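PDB 4HZD: CysE, serine acetyltransferase from Brucella abortus, which probably catalyses the transfer of an acetyl group from acetyl-coenzyme A to L-serine, giving the O-acetylserine used in cysteine biosynthesis. Local coordinates for residues P66-D71 / A139-S144; R145-S148 / T152-H155; H128-Y131 / D137-Y140; A60-H65 / G117-Q122; A54-I59 / Q75-M80. All blocks are in the same frame, centred on the assembly; numbering follows the deposited sequence.

Interaction 1 (P66-D71 / A139-S144); sequences PDVSAD and AYYLQS. With MG (magnesium ion), chain E.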
# COMPACT_ATOMS: atom_id res chain seq x y z
N PRO A 66 -6.13 -0.35 -4.34
CA PRO A 66 -6.31 1.10 -4.29
C PRO A 66 -7.57 1.57 -5.07
O PRO A 66 -8.21 2.56 -4.68
CB PRO A 66 -5.00 1.67 -4.89
CG PRO A 66 -4.09 0.49 -5.13
CD PRO A 66 -4.72 -0.74 -4.54
N ASP A 67 -7.97 0.83 -6.11
CA ASP A 67 -9.13 1.22 -6.92
C ASP A 67 -10.46 1.19 -6.16
O ASP A 67 -11.29 2.06 -6.36
CB ASP A 67 -9.28 0.28 -8.10
CG ASP A 67 -8.33 0.61 -9.22
OD1 ASP A 67 -8.04 1.81 -9.50
OD2 ASP A 67 -7.89 -0.37 -9.85
N VAL A 68 -10.67 0.16 -5.34
CA VAL A 68 -11.85 0.06 -4.48
C VAL A 68 -11.37 -0.69 -3.23
O VAL A 68 -10.96 -1.86 -3.32
CB VAL A 68 -13.03 -0.75 -5.07
CG1 VAL A 68 -14.16 -0.84 -4.04
CG2 VAL A 68 -13.52 -0.21 -6.40
N SER A 69 -11.39 -0.02 -2.07
CA SER A 69 -10.77 -0.59 -0.86
C SER A 69 -11.46 -1.85 -0.33
O SER A 69 -12.64 -2.05 -0.53
CB SER A 69 -10.75 0.46 0.27
OG SER A 69 -12.09 0.76 0.61
N ALA A 70 -10.70 -2.69 0.37
CA ALA A 70 -11.28 -3.76 1.15
C ALA A 70 -12.44 -3.28 1.97
O ALA A 70 -13.44 -3.96 2.01
CB ALA A 70 -10.24 -4.40 2.07
N ASP A 71 -12.35 -2.10 2.59
CA ASP A 71 -13.45 -1.59 3.41
C ASP A 71 -14.77 -1.42 2.69
O ASP A 71 -15.83 -1.78 3.21
CB ASP A 71 -13.05 -0.24 4.06
CG ASP A 71 -11.82 -0.38 4.90
OD1 ASP A 71 -11.97 -0.67 6.12
OD2 ASP A 71 -10.73 -0.31 4.30
N ALA A 139 -21.07 -4.88 -9.70
CA ALA A 139 -21.05 -6.31 -10.03
C ALA A 139 -19.91 -6.65 -11.02
O ALA A 139 -19.16 -7.61 -10.81
CB ALA A 139 -22.41 -6.76 -10.55
N TYR A 140 -19.75 -5.85 -12.07
CA TYR A 140 -18.71 -6.12 -13.06
C TYR A 140 -17.33 -5.92 -12.44
O TYR A 140 -16.37 -6.65 -12.77
CB TYR A 140 -18.83 -5.21 -14.29
CG TYR A 140 -20.05 -5.43 -15.18
CD1 TYR A 140 -20.61 -6.71 -15.37
CD2 TYR A 140 -20.64 -4.35 -15.84
CE1 TYR A 140 -21.73 -6.88 -16.19
CE2 TYR A 140 -21.74 -4.51 -16.65
CZ TYR A 140 -22.29 -5.76 -16.83
OH TYR A 140 -23.40 -5.87 -17.66
N TYR A 141 -17.23 -4.95 -11.54
CA TYR A 141 -15.98 -4.73 -10.85
C TYR A 141 -15.58 -5.97 -10.05
O TYR A 141 -14.41 -6.37 -10.05
CB TYR A 141 -15.99 -3.45 -9.95
CG TYR A 141 -14.67 -3.27 -9.30
CD1 TYR A 141 -13.61 -2.68 -9.99
CD2 TYR A 141 -14.41 -3.79 -8.02
CE1 TYR A 141 -12.36 -2.55 -9.42
CE2 TYR A 141 -13.15 -3.67 -7.44
CZ TYR A 141 -12.13 -3.06 -8.15
OH TYR A 141 -10.88 -2.92 -7.62
N LEU A 142 -16.50 -6.53 -9.30
CA LEU A 142 -16.20 -7.74 -8.56
C LEU A 142 -15.82 -8.93 -9.50
O LEU A 142 -14.84 -9.67 -9.25
CB LEU A 142 -17.43 -8.11 -7.70
CG LEU A 142 -17.67 -7.20 -6.48
CD1 LEU A 142 -19.06 -7.49 -5.92
CD2 LEU A 142 -16.58 -7.43 -5.45
N GLN A 143 -16.60 -9.11 -10.56
CA GLN A 143 -16.32 -10.14 -11.58
C GLN A 143 -14.89 -9.98 -12.11
O GLN A 143 -14.15 -10.95 -12.22
CB GLN A 143 -17.30 -10.07 -12.76
CG GLN A 143 -16.93 -11.02 -13.91
CD GLN A 143 -17.71 -10.75 -15.19
OE1 GLN A 143 -18.39 -9.73 -15.31
NE2 GLN A 143 -17.66 -11.69 -16.13
N SER A 144 -14.53 -8.73 -12.38
CA SER A 144 -13.22 -8.38 -12.92
C SER A 144 -12.14 -8.67 -11.93
O SER A 144 -11.08 -9.27 -12.27
CB SER A 144 -13.18 -6.89 -13.33
OG SER A 144 -11.87 -6.54 -13.74
MG MG E . -8.63 -1.28 4.86
O HOH W 1 -8.77 -2.68 -9.26
O HOH W 2 -10.95 -3.93 -5.09
O HOH W 3 -9.92 -3.46 5.42
O HOH W 4 -7.12 -1.98 6.13
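V68 lays a methyl over the ring of Y141 in the helical N-terminal domain of this serine acetyltransferase. V68 lies in the loop that leads into helix 70-83, and Y141 reaches it from helix 136-149. The two side chains point at each other from their two segments. The tyrosine keeps CG anti to its backbone N (chi1 -179°), which carries the ring away from its own helix toward V68. V68 CG2 then sits over one face of that ring, displaced toward the rim. V68 CG2 is 3.8 Å from the centroid of the Y141 ring and 19° off the ring normal, a CH-pi contact. V68 CG2 lies 3.6 Å from Y141 CZ. D67 CB touches the phenol oxygen as well, at an oblique angle to the ring.

The polar end of Y141 is linked to the loop through two waters. One donates to both Y141 OH and D67 OD2. The other accepts from Y141 OH and donates to the carbonyl oxygen of V68, and it lies at the ring edge, in plane. The hydroxyl is thus satisfied both as donor and as acceptor, which should fix its rotation. D67 has a stronger partner in R58 of a second subunit, with which it forms a salt bridge. F40 of that subunit packs edge-to-face on Y141, so the contact belongs to a subunit interface.

Past V68, S69 is the N-cap of helix 70-83, its OG bonded to I72 N. In the first turn of that helix D71 forms a salt bridge with R74. D71 also binds a magnesium ion through OD2 at 2.4 Å, with two waters as further ligands.

Interaction 2 (R145-S148 / T152-H155); sequences RSSS and TDIH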
# COMPACT_ATOMS: atom_id res chain seq x y z
N ARG A 145 -12.36 -8.25 -10.69
CA ARG A 145 -11.37 -8.50 -9.66
C ARG A 145 -11.24 -10.00 -9.33
O ARG A 145 -10.13 -10.53 -9.14
CB ARG A 145 -11.71 -7.66 -8.41
CG ARG A 145 -10.59 -7.66 -7.42
CD ARG A 145 -9.50 -6.63 -7.74
NE ARG A 145 -8.60 -6.73 -6.61
CZ ARG A 145 -7.29 -6.90 -6.67
NH1 ARG A 145 -6.64 -6.92 -7.82
NH2 ARG A 145 -6.64 -7.01 -5.54
N SER A 146 -12.37 -10.72 -9.33
CA SER A 146 -12.33 -12.17 -9.10
C SER A 146 -11.61 -12.87 -10.24
O SER A 146 -10.75 -13.75 -9.99
CB SER A 146 -13.73 -12.76 -8.86
OG SER A 146 -13.69 -14.19 -8.79
N SER A 147 -11.88 -12.45 -11.48
CA SER A 147 -11.15 -13.05 -12.61
C SER A 147 -9.65 -12.89 -12.42
O SER A 147 -8.88 -13.82 -12.70
CB SER A 147 -11.58 -12.44 -13.95
OG SER A 147 -11.02 -13.21 -15.00
N SER A 148 -9.22 -11.72 -11.95
CA SER A 148 -7.77 -11.41 -11.87
C SER A 148 -7.08 -12.06 -10.67
O SER A 148 -5.94 -12.51 -10.78
CB SER A 148 -7.52 -9.89 -11.88
OG SER A 148 -6.21 -9.61 -11.42
N THR A 152 -11.15 -16.85 -11.67
CA THR A 152 -12.50 -17.40 -11.87
C THR A 152 -13.30 -16.28 -12.50
O THR A 152 -13.52 -15.23 -11.88
CB THR A 152 -13.15 -17.82 -10.53
OG1 THR A 152 -13.02 -16.76 -9.59
CG2 THR A 152 -12.41 -19.03 -9.90
N ASP A 153 -13.67 -16.47 -13.76
CA ASP A 153 -14.43 -15.45 -14.50
C ASP A 153 -15.89 -15.94 -14.54
O ASP A 153 -16.27 -16.81 -15.35
CB ASP A 153 -13.82 -15.22 -15.90
CG ASP A 153 -14.65 -14.31 -16.75
OD1 ASP A 153 -15.79 -14.05 -16.32
OD2 ASP A 153 -14.19 -13.84 -17.84
N ILE A 154 -16.68 -15.42 -13.61
CA ILE A 154 -18.09 -15.83 -13.48
C ILE A 154 -18.97 -14.62 -13.75
O ILE A 154 -18.89 -13.61 -13.03
CB ILE A 154 -18.38 -16.41 -12.07
CG1 ILE A 154 -17.37 -17.52 -11.73
CG2 ILE A 154 -19.82 -16.89 -11.97
CD1 ILE A 154 -17.40 -18.09 -10.32
N HIS A 155 -19.80 -14.70 -14.80
CA HIS A 155 -20.71 -13.60 -15.07
C HIS A 155 -21.69 -13.40 -13.93
O HIS A 155 -22.24 -14.37 -13.41
CB HIS A 155 -21.45 -13.79 -16.38
CG HIS A 155 -22.14 -12.54 -16.85
ND1 HIS A 155 -23.30 -12.09 -16.30
CD2 HIS A 155 -21.78 -11.60 -17.81
CE1 HIS A 155 -23.66 -10.95 -16.92
NE2 HIS A 155 -22.75 -10.67 -17.85
O HOH W 5 -11.65 -12.72 -17.48
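S146 holds OG anti to its backbone N (chi1 173°), while T152 places OG1 between its own N and carbonyl carbon (chi1 50°). These two torsions bring the hydroxyls together, and T152 OG1 donates to S146 OG at 2.8 Å. The serine oxygen also lies 3.3 Å from the carbonyl oxygen of T152. That carbonyl faces the helix backbone too: S147 CA is 3.3 Å from T152 O, a CA-H...O contact. The chain passes very close to itself here, with S147 CA and D153 CA 4.5 Å apart.

S147 and D153 form the other half of the contact. S147 OG lies 3.6 Å from D153 CB. A water accepts from S147 OG at 2.6 Å and donates to D153 OD2. Both side chains have strong partners on a second subunit: S147 OG is bonded to K116, and D153 OD2 to H168 ND1. H168 lines the coenzyme A pocket, so D153 probably orients a residue of that pocket across the subunit interface. D153 OD1 is held by Q143 of its own chain.

The contact marks the passage from the helical domain to the left-handed beta-helix. Helix 136-149 ends just after S148, and strand 152-154 is the outermost strand of its parallel sheet within the chain. It pairs with strand 172-174 through backbone bonds of D153, while A120 of helix 116-132 packs against both S146 and T152.

Interaction 3 (H128-Y131 / D137-Y140); sequences HWLY and DFAY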
# COMPACT_ATOMS: atom_id res chain seq x y z
N HIS A 128 -23.74 -11.11 -7.83
CA HIS A 128 -25.04 -11.52 -8.38
C HIS A 128 -26.16 -10.68 -7.77
O HIS A 128 -27.03 -10.15 -8.47
CB HIS A 128 -25.28 -13.02 -8.15
CG HIS A 128 -26.60 -13.54 -8.71
ND1 HIS A 128 -26.82 -13.69 -10.05
CD2 HIS A 128 -27.78 -13.94 -8.07
CE1 HIS A 128 -28.07 -14.16 -10.24
NE2 HIS A 128 -28.66 -14.31 -9.03
N TRP A 129 -26.15 -10.58 -6.45
CA TRP A 129 -27.07 -9.70 -5.73
C TRP A 129 -27.01 -8.23 -6.22
O TRP A 129 -28.05 -7.59 -6.53
CB TRP A 129 -26.81 -9.84 -4.22
CG TRP A 129 -27.73 -8.99 -3.39
CD1 TRP A 129 -29.11 -9.12 -3.23
CD2 TRP A 129 -27.37 -7.77 -2.65
NE1 TRP A 129 -29.60 -8.12 -2.42
CE2 TRP A 129 -28.61 -7.28 -2.06
CE3 TRP A 129 -26.19 -7.07 -2.44
CZ2 TRP A 129 -28.64 -6.14 -1.28
CZ3 TRP A 129 -26.22 -5.93 -1.63
CH2 TRP A 129 -27.41 -5.48 -1.07
N LEU A 130 -25.78 -7.68 -6.26
CA LEU A 130 -25.56 -6.31 -6.75
C LEU A 130 -26.13 -6.12 -8.15
O LEU A 130 -26.78 -5.11 -8.42
CB LEU A 130 -24.04 -5.97 -6.76
CG LEU A 130 -23.48 -5.86 -5.34
CD1 LEU A 130 -21.98 -5.65 -5.37
CD2 LEU A 130 -24.12 -4.70 -4.57
N TYR A 131 -25.89 -7.11 -9.03
CA TYR A 131 -26.33 -7.05 -10.43
C TYR A 131 -27.87 -6.96 -10.48
O TYR A 131 -28.42 -6.10 -11.17
CB TYR A 131 -25.80 -8.26 -11.21
CG TYR A 131 -26.03 -8.28 -12.71
CD1 TYR A 131 -25.22 -7.54 -13.58
CD2 TYR A 131 -27.05 -9.04 -13.27
CE1 TYR A 131 -25.43 -7.57 -14.94
CE2 TYR A 131 -27.27 -9.09 -14.65
CZ TYR A 131 -26.45 -8.35 -15.47
OH TYR A 131 -26.64 -8.43 -16.85
N ASP A 137 -22.20 -1.84 -12.34
CA ASP A 137 -20.78 -1.55 -12.26
C ASP A 137 -20.13 -2.21 -11.09
O ASP A 137 -19.09 -2.82 -11.27
CB ASP A 137 -20.47 -0.07 -12.34
CG ASP A 137 -20.56 0.39 -13.73
OD1 ASP A 137 -19.54 0.28 -14.44
OD2 ASP A 137 -21.66 0.75 -14.17
N PHE A 138 -20.76 -2.13 -9.91
CA PHE A 138 -20.17 -2.82 -8.77
C PHE A 138 -20.02 -4.31 -9.13
O PHE A 138 -18.99 -4.92 -8.88
CB PHE A 138 -21.00 -2.63 -7.50
CG PHE A 138 -20.15 -2.58 -6.23
CD1 PHE A 138 -19.17 -3.56 -5.98
CD2 PHE A 138 -20.34 -1.58 -5.29
CE1 PHE A 138 -18.39 -3.52 -4.84
CE2 PHE A 138 -19.56 -1.51 -4.16
CZ PHE A 138 -18.60 -2.50 -3.91
N ALA A 139 -21.07 -4.88 -9.70
CA ALA A 139 -21.05 -6.31 -10.03
C ALA A 139 -19.91 -6.65 -11.02
O ALA A 139 -19.16 -7.61 -10.81
CB ALA A 139 -22.41 -6.76 -10.55
N TYR A 140 -19.75 -5.85 -12.07
CA TYR A 140 -18.71 -6.12 -13.06
C TYR A 140 -17.33 -5.92 -12.44
O TYR A 140 -16.37 -6.65 -12.77
CB TYR A 140 -18.83 -5.21 -14.29
CG TYR A 140 -20.05 -5.43 -15.18
CD1 TYR A 140 -20.61 -6.71 -15.37
CD2 TYR A 140 -20.64 -4.35 -15.84
CE1 TYR A 140 -21.73 -6.88 -16.19
CE2 TYR A 140 -21.74 -4.51 -16.65
CZ TYR A 140 -22.29 -5.76 -16.83
OH TYR A 140 -23.40 -5.87 -17.66
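L130 and F138 pack across a helical hairpin, in which helix 116-132 turns back into helix 136-149. The contact is hydrophobic and aromatic.

The aliphatic part is made by L130, A139 and the CB of Y131. L130 CD1 lies obliquely against the F138 ring, 3.6 Å from CD1 of that phenylalanine. The small A139 lets the two backbones come close: its CA is 5.3 Å from the CA of Y131. A139 CB packs on Y131 CB at 3.8 Å and also touches L130 CB.

The aromatic part joins two tyrosines whose side chains slant across each other. Y131 has CG anti to its backbone N (chi1 -173°), which carries its ring over toward the second helix. Y140 has CG beside its backbone N instead (chi1 -67°), and its ring leans back toward Y131. CE1 of Y131 comes up beside the hydroxyl end of Y140, 4.0 Å from Y140 CE1.

Other elements cover both ends of the contact. T76 of helix 70-83 packs on F138, and Y105 of a second subunit meets Y140 edge-to-face. At the tyrosine end, Y140 OH lies in the plane of the Y131 ring, at its edge, 3.8 Å from Y131 CE1.

Interaction 4 (A60-H65 / G117-Q122); sequences AERLGH and GFHAIQ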
# COMPACT_ATOMS: atom_id res chain seq x y z
N ALA A 60 -12.91 -9.65 1.38
CA ALA A 60 -12.67 -8.24 1.18
C ALA A 60 -11.17 -7.90 1.07
O ALA A 60 -10.79 -7.14 0.18
CB ALA A 60 -13.40 -7.37 2.22
N GLU A 61 -10.34 -8.51 1.93
CA GLU A 61 -8.89 -8.27 1.97
C GLU A 61 -8.20 -8.83 0.74
O GLU A 61 -7.26 -8.22 0.23
CB GLU A 61 -8.22 -8.88 3.23
CG GLU A 61 -8.55 -8.17 4.56
CD GLU A 61 -8.27 -6.68 4.54
OE1 GLU A 61 -7.11 -6.30 4.35
OE2 GLU A 61 -9.22 -5.88 4.66
N ARG A 62 -8.67 -9.98 0.26
CA ARG A 62 -8.10 -10.55 -0.96
C ARG A 62 -8.42 -9.69 -2.19
O ARG A 62 -7.57 -9.46 -3.05
CB ARG A 62 -8.56 -12.01 -1.14
CG ARG A 62 -8.17 -12.92 0.03
CD ARG A 62 -8.21 -14.39 -0.43
NE ARG A 62 -6.99 -14.67 -1.16
CZ ARG A 62 -6.65 -15.84 -1.72
NH1 ARG A 62 -7.47 -16.88 -1.73
NH2 ARG A 62 -5.46 -15.96 -2.30
N LEU A 63 -9.64 -9.16 -2.25
CA LEU A 63 -10.08 -8.37 -3.43
C LEU A 63 -9.70 -6.90 -3.31
O LEU A 63 -9.63 -6.18 -4.33
CB LEU A 63 -11.62 -8.49 -3.59
CG LEU A 63 -12.19 -9.91 -3.76
CD1 LEU A 63 -13.70 -9.89 -3.62
CD2 LEU A 63 -11.74 -10.48 -5.10
N GLY A 64 -9.49 -6.42 -2.09
CA GLY A 64 -9.09 -5.01 -1.89
C GLY A 64 -7.96 -4.51 -2.80
O GLY A 64 -7.00 -5.25 -3.04
N HIS A 65 -8.08 -3.28 -3.29
CA HIS A 65 -7.12 -2.63 -4.20
C HIS A 65 -7.22 -1.11 -4.05
O HIS A 65 -8.27 -0.62 -3.68
CB HIS A 65 -7.49 -2.98 -5.63
CG HIS A 65 -6.45 -2.62 -6.64
ND1 HIS A 65 -6.42 -1.42 -7.23
CD2 HIS A 65 -5.35 -3.33 -7.13
CE1 HIS A 65 -5.35 -1.34 -8.04
NE2 HIS A 65 -4.71 -2.52 -8.00
N GLY A 117 -11.26 -21.03 -4.64
CA GLY A 117 -12.57 -21.47 -5.15
C GLY A 117 -13.71 -21.05 -4.22
O GLY A 117 -14.72 -20.49 -4.67
N PHE A 118 -13.54 -21.29 -2.93
CA PHE A 118 -14.55 -20.89 -1.94
C PHE A 118 -14.69 -19.35 -1.92
O PHE A 118 -15.80 -18.82 -1.90
CB PHE A 118 -14.19 -21.43 -0.54
CG PHE A 118 -15.06 -20.90 0.54
CD1 PHE A 118 -16.32 -21.45 0.76
CD2 PHE A 118 -14.63 -19.84 1.37
CE1 PHE A 118 -17.14 -20.96 1.76
CE2 PHE A 118 -15.45 -19.35 2.38
CZ PHE A 118 -16.72 -19.90 2.57
N HIS A 119 -13.57 -18.62 -1.97
CA HIS A 119 -13.62 -17.15 -1.99
C HIS A 119 -14.33 -16.67 -3.25
O HIS A 119 -15.15 -15.75 -3.20
CB HIS A 119 -12.22 -16.54 -1.93
CG HIS A 119 -11.44 -16.94 -0.70
ND1 HIS A 119 -10.12 -17.16 -0.73
CD2 HIS A 119 -11.86 -17.22 0.59
CE1 HIS A 119 -9.71 -17.53 0.50
NE2 HIS A 119 -10.78 -17.55 1.30
N ALA A 120 -14.05 -17.31 -4.40
CA ALA A 120 -14.76 -16.93 -5.63
C ALA A 120 -16.26 -17.16 -5.54
O ALA A 120 -17.04 -16.40 -6.12
CB ALA A 120 -14.20 -17.63 -6.84
N ILE A 121 -16.69 -18.24 -4.93
CA ILE A 121 -18.11 -18.53 -4.92
C ILE A 121 -18.89 -17.41 -4.22
O ILE A 121 -19.91 -16.91 -4.73
CB ILE A 121 -18.42 -19.88 -4.25
CG1 ILE A 121 -18.04 -21.04 -5.16
CG2 ILE A 121 -19.91 -20.02 -3.98
CD1 ILE A 121 -17.86 -22.33 -4.35
N GLN A 122 -18.40 -17.02 -3.04
CA GLN A 122 -19.08 -15.98 -2.25
C GLN A 122 -18.96 -14.61 -2.92
O GLN A 122 -19.88 -13.80 -2.88
CB GLN A 122 -18.56 -15.95 -0.80
CG GLN A 122 -18.35 -17.32 -0.17
CD GLN A 122 -19.53 -18.28 -0.38
OE1 GLN A 122 -20.70 -17.86 -0.52
NE2 GLN A 122 -19.25 -19.57 -0.38
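R62 reaches across from the last turn of helix 51-63 to H119 on helix 116-132. R62 NH1 donates to H119 ND1 at 2.8 Å. This one polar bond carries the contact. The two helices stay well apart here, and their nearest CA atoms, those of R62 and H119, are 8.7 Å from each other.

The arginine chain runs nearly extended through chi2, which brings R62 CD to 3.4 Å from H119 ND1. The bend at chi3 (80°) then turns the guanidinium so that NH1 faces the histidine. H119 has CG beside its backbone N, and its ring is directed at R62.

The two flat groups stand almost perpendicular, with planes 88° apart, yet each receives the other at its edge. ND1 lies in the guanidinium plane, and NH1 lies close to the ring plane of the histidine. The bond is nearly straight, with an angle of 163° at the hydrogen. It uses ND1 as acceptor, and NE2, the other ring nitrogen, is bonded to the carbonyl oxygen of V112. The imidazole is therefore gripped at both nitrogens, which fits a neutral ring with its proton on NE2 and fixes its rotation.

Both residues are buried. F150 packs on R62, and S144 of a neighbouring subunit touches it as well. R58 and I59 lie against H119. The contact is a buried arginine-histidine hydrogen bond joining two helices of the N-terminal helical domain of serine acetyltransferases.

Interaction 5 (A54-I59 / Q75-M80); sequences AVMHRI and QTFDTM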
# COMPACT_ATOMS: atom_id res chain seq x y z
N ALA A 54 -15.95 -13.05 9.51
CA ALA A 54 -14.64 -13.58 9.10
C ALA A 54 -14.49 -13.79 7.57
O ALA A 54 -13.42 -13.45 7.00
CB ALA A 54 -14.34 -14.89 9.83
N VAL A 55 -15.50 -14.43 6.96
CA VAL A 55 -15.54 -14.77 5.51
C VAL A 55 -15.57 -13.46 4.72
O VAL A 55 -14.74 -13.26 3.81
CB VAL A 55 -16.77 -15.70 5.12
CG1 VAL A 55 -16.99 -15.86 3.61
CG2 VAL A 55 -16.61 -17.10 5.73
N MET A 56 -16.47 -12.56 5.09
CA MET A 56 -16.51 -11.22 4.43
C MET A 56 -15.20 -10.48 4.53
O MET A 56 -14.73 -9.91 3.52
CB MET A 56 -17.64 -10.34 4.99
CG MET A 56 -19.00 -10.95 4.74
SD MET A 56 -20.42 -10.01 5.31
CE MET A 56 -19.87 -9.45 6.91
N HIS A 57 -14.59 -10.50 5.72
CA HIS A 57 -13.30 -9.87 5.92
C HIS A 57 -12.19 -10.51 5.09
O HIS A 57 -11.47 -9.80 4.38
CB HIS A 57 -12.90 -9.86 7.38
CG HIS A 57 -11.51 -9.34 7.63
ND1 HIS A 57 -11.27 -8.08 8.04
CD2 HIS A 57 -10.29 -9.95 7.52
CE1 HIS A 57 -9.96 -7.90 8.20
NE2 HIS A 57 -9.35 -9.03 7.87
N ARG A 58 -12.03 -11.83 5.17
CA ARG A 58 -11.05 -12.52 4.32
C ARG A 58 -11.19 -12.15 2.85
O ARG A 58 -10.19 -11.77 2.17
CB ARG A 58 -11.17 -14.03 4.47
CG ARG A 58 -10.14 -14.79 3.63
CD ARG A 58 -8.79 -14.77 4.35
NE ARG A 58 -7.64 -15.03 3.49
CZ ARG A 58 -6.80 -14.09 3.04
NH1 ARG A 58 -7.05 -12.82 3.30
NH2 ARG A 58 -5.74 -14.42 2.31
N ILE A 59 -12.42 -12.22 2.34
CA ILE A 59 -12.64 -12.03 0.93
C ILE A 59 -12.40 -10.57 0.55
O ILE A 59 -11.77 -10.30 -0.47
CB ILE A 59 -14.02 -12.51 0.47
CG1 ILE A 59 -14.15 -14.03 0.66
CG2 ILE A 59 -14.16 -12.22 -1.01
CD1 ILE A 59 -15.53 -14.54 0.36
N GLN A 75 -18.06 -3.54 3.62
CA GLN A 75 -19.32 -2.85 3.91
C GLN A 75 -20.44 -3.26 2.93
O GLN A 75 -21.61 -3.37 3.33
CB GLN A 75 -19.12 -1.31 3.85
CG GLN A 75 -18.15 -0.73 4.90
CD GLN A 75 -17.73 0.71 4.59
OE1 GLN A 75 -17.98 1.24 3.50
NE2 GLN A 75 -17.11 1.37 5.58
N THR A 76 -20.09 -3.45 1.66
CA THR A 76 -21.02 -3.93 0.65
C THR A 76 -21.45 -5.40 0.92
O THR A 76 -22.65 -5.68 0.95
CB THR A 76 -20.46 -3.68 -0.78
OG1 THR A 76 -20.02 -2.32 -0.83
CG2 THR A 76 -21.52 -3.94 -1.85
N PHE A 77 -20.50 -6.31 1.12
CA PHE A 77 -20.80 -7.62 1.73
C PHE A 77 -21.78 -7.59 2.92
O PHE A 77 -22.74 -8.35 2.93
CB PHE A 77 -19.52 -8.32 2.19
CG PHE A 77 -19.10 -9.47 1.33
CD1 PHE A 77 -19.97 -10.54 1.11
CD2 PHE A 77 -17.83 -9.50 0.75
CE1 PHE A 77 -19.58 -11.62 0.30
CE2 PHE A 77 -17.43 -10.57 -0.06
CZ PHE A 77 -18.31 -11.63 -0.27
N ASP A 78 -21.54 -6.72 3.91
CA ASP A 78 -22.46 -6.54 5.05
C ASP A 78 -23.90 -6.26 4.58
O ASP A 78 -24.83 -6.79 5.15
CB ASP A 78 -22.05 -5.34 5.93
CG ASP A 78 -20.75 -5.56 6.71
OD1 ASP A 78 -20.45 -6.69 7.12
OD2 ASP A 78 -20.05 -4.55 6.98
N THR A 79 -24.06 -5.36 3.60
CA THR A 79 -25.35 -5.01 3.00
C THR A 79 -26.03 -6.25 2.35
O THR A 79 -27.23 -6.50 2.57
CB THR A 79 -25.20 -3.85 1.95
OG1 THR A 79 -24.78 -2.66 2.64
CG2 THR A 79 -26.51 -3.53 1.33
N MET A 80 -25.24 -7.04 1.59
CA MET A 80 -25.72 -8.30 1.01
C MET A 80 -26.25 -9.28 2.09
O MET A 80 -27.35 -9.77 1.98
CB MET A 80 -24.65 -8.92 0.11
CG MET A 80 -25.15 -10.10 -0.72
SD MET A 80 -24.89 -11.62 0.19
CE MET A 80 -23.23 -11.95 -0.40
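M56 and F77 form the tight part of this contact. Their side chains run alongside each other, head to tail. M56 CG rests 3.7 Å from F77 CG, oblique to the ring. The sulfur sits farther back, with M56 SD 3.7 Å from F77 CB. M56 SD is 5.1 Å from the centroid of the F77 ring and 54° off its normal, an oblique Met-aromatic contact. M56 has CG beside its backbone N (chi1 -62°) and runs extended through chi2, which lays its thioether along the F77 backbone.

I59 continues the packing one helical turn on. Its side chain stands across F77, and I59 CG2 meets the ring edge near its plane, 3.8 Å from F77 CE2.

The two helices form a roughly antiparallel pair in the N-terminal helical domain. The axes of the segments approach to 9.7 Å, at 144° between their directions. W87 of helix 87-101 packs on M56 and also meets the F77 ring, so a third helix closes over the buried side.

The D78 side is looser. D78 sits at the partly exposed rim, and the placing of its carboxylate against the methionine end is doubtful.

Overall arrangement
From the N terminus, helix 51-63 first meets helix 70-83 in interaction 5, closing a short loop of 15 residues. Helix 51-63 also starts interaction 4, which spans 51 residues to helix 116-132 and crosses interaction 5. Interaction 1 opens next, at 66-71, and runs to helix 136-149. It crosses both interactions 4 and 5. Interaction 3 closes the tight turn between helices 116-132 and 136-149, and shares A139 and Y140 with interaction 1. Interaction 2 comes last and joins the end of helix 136-149 to the first beta-helix strand. R145 NE bonded to L63 O links interactions 2 and 4. Interactions 1, 2 and 3 all draw on helix 136-149 and all touch the second subunit.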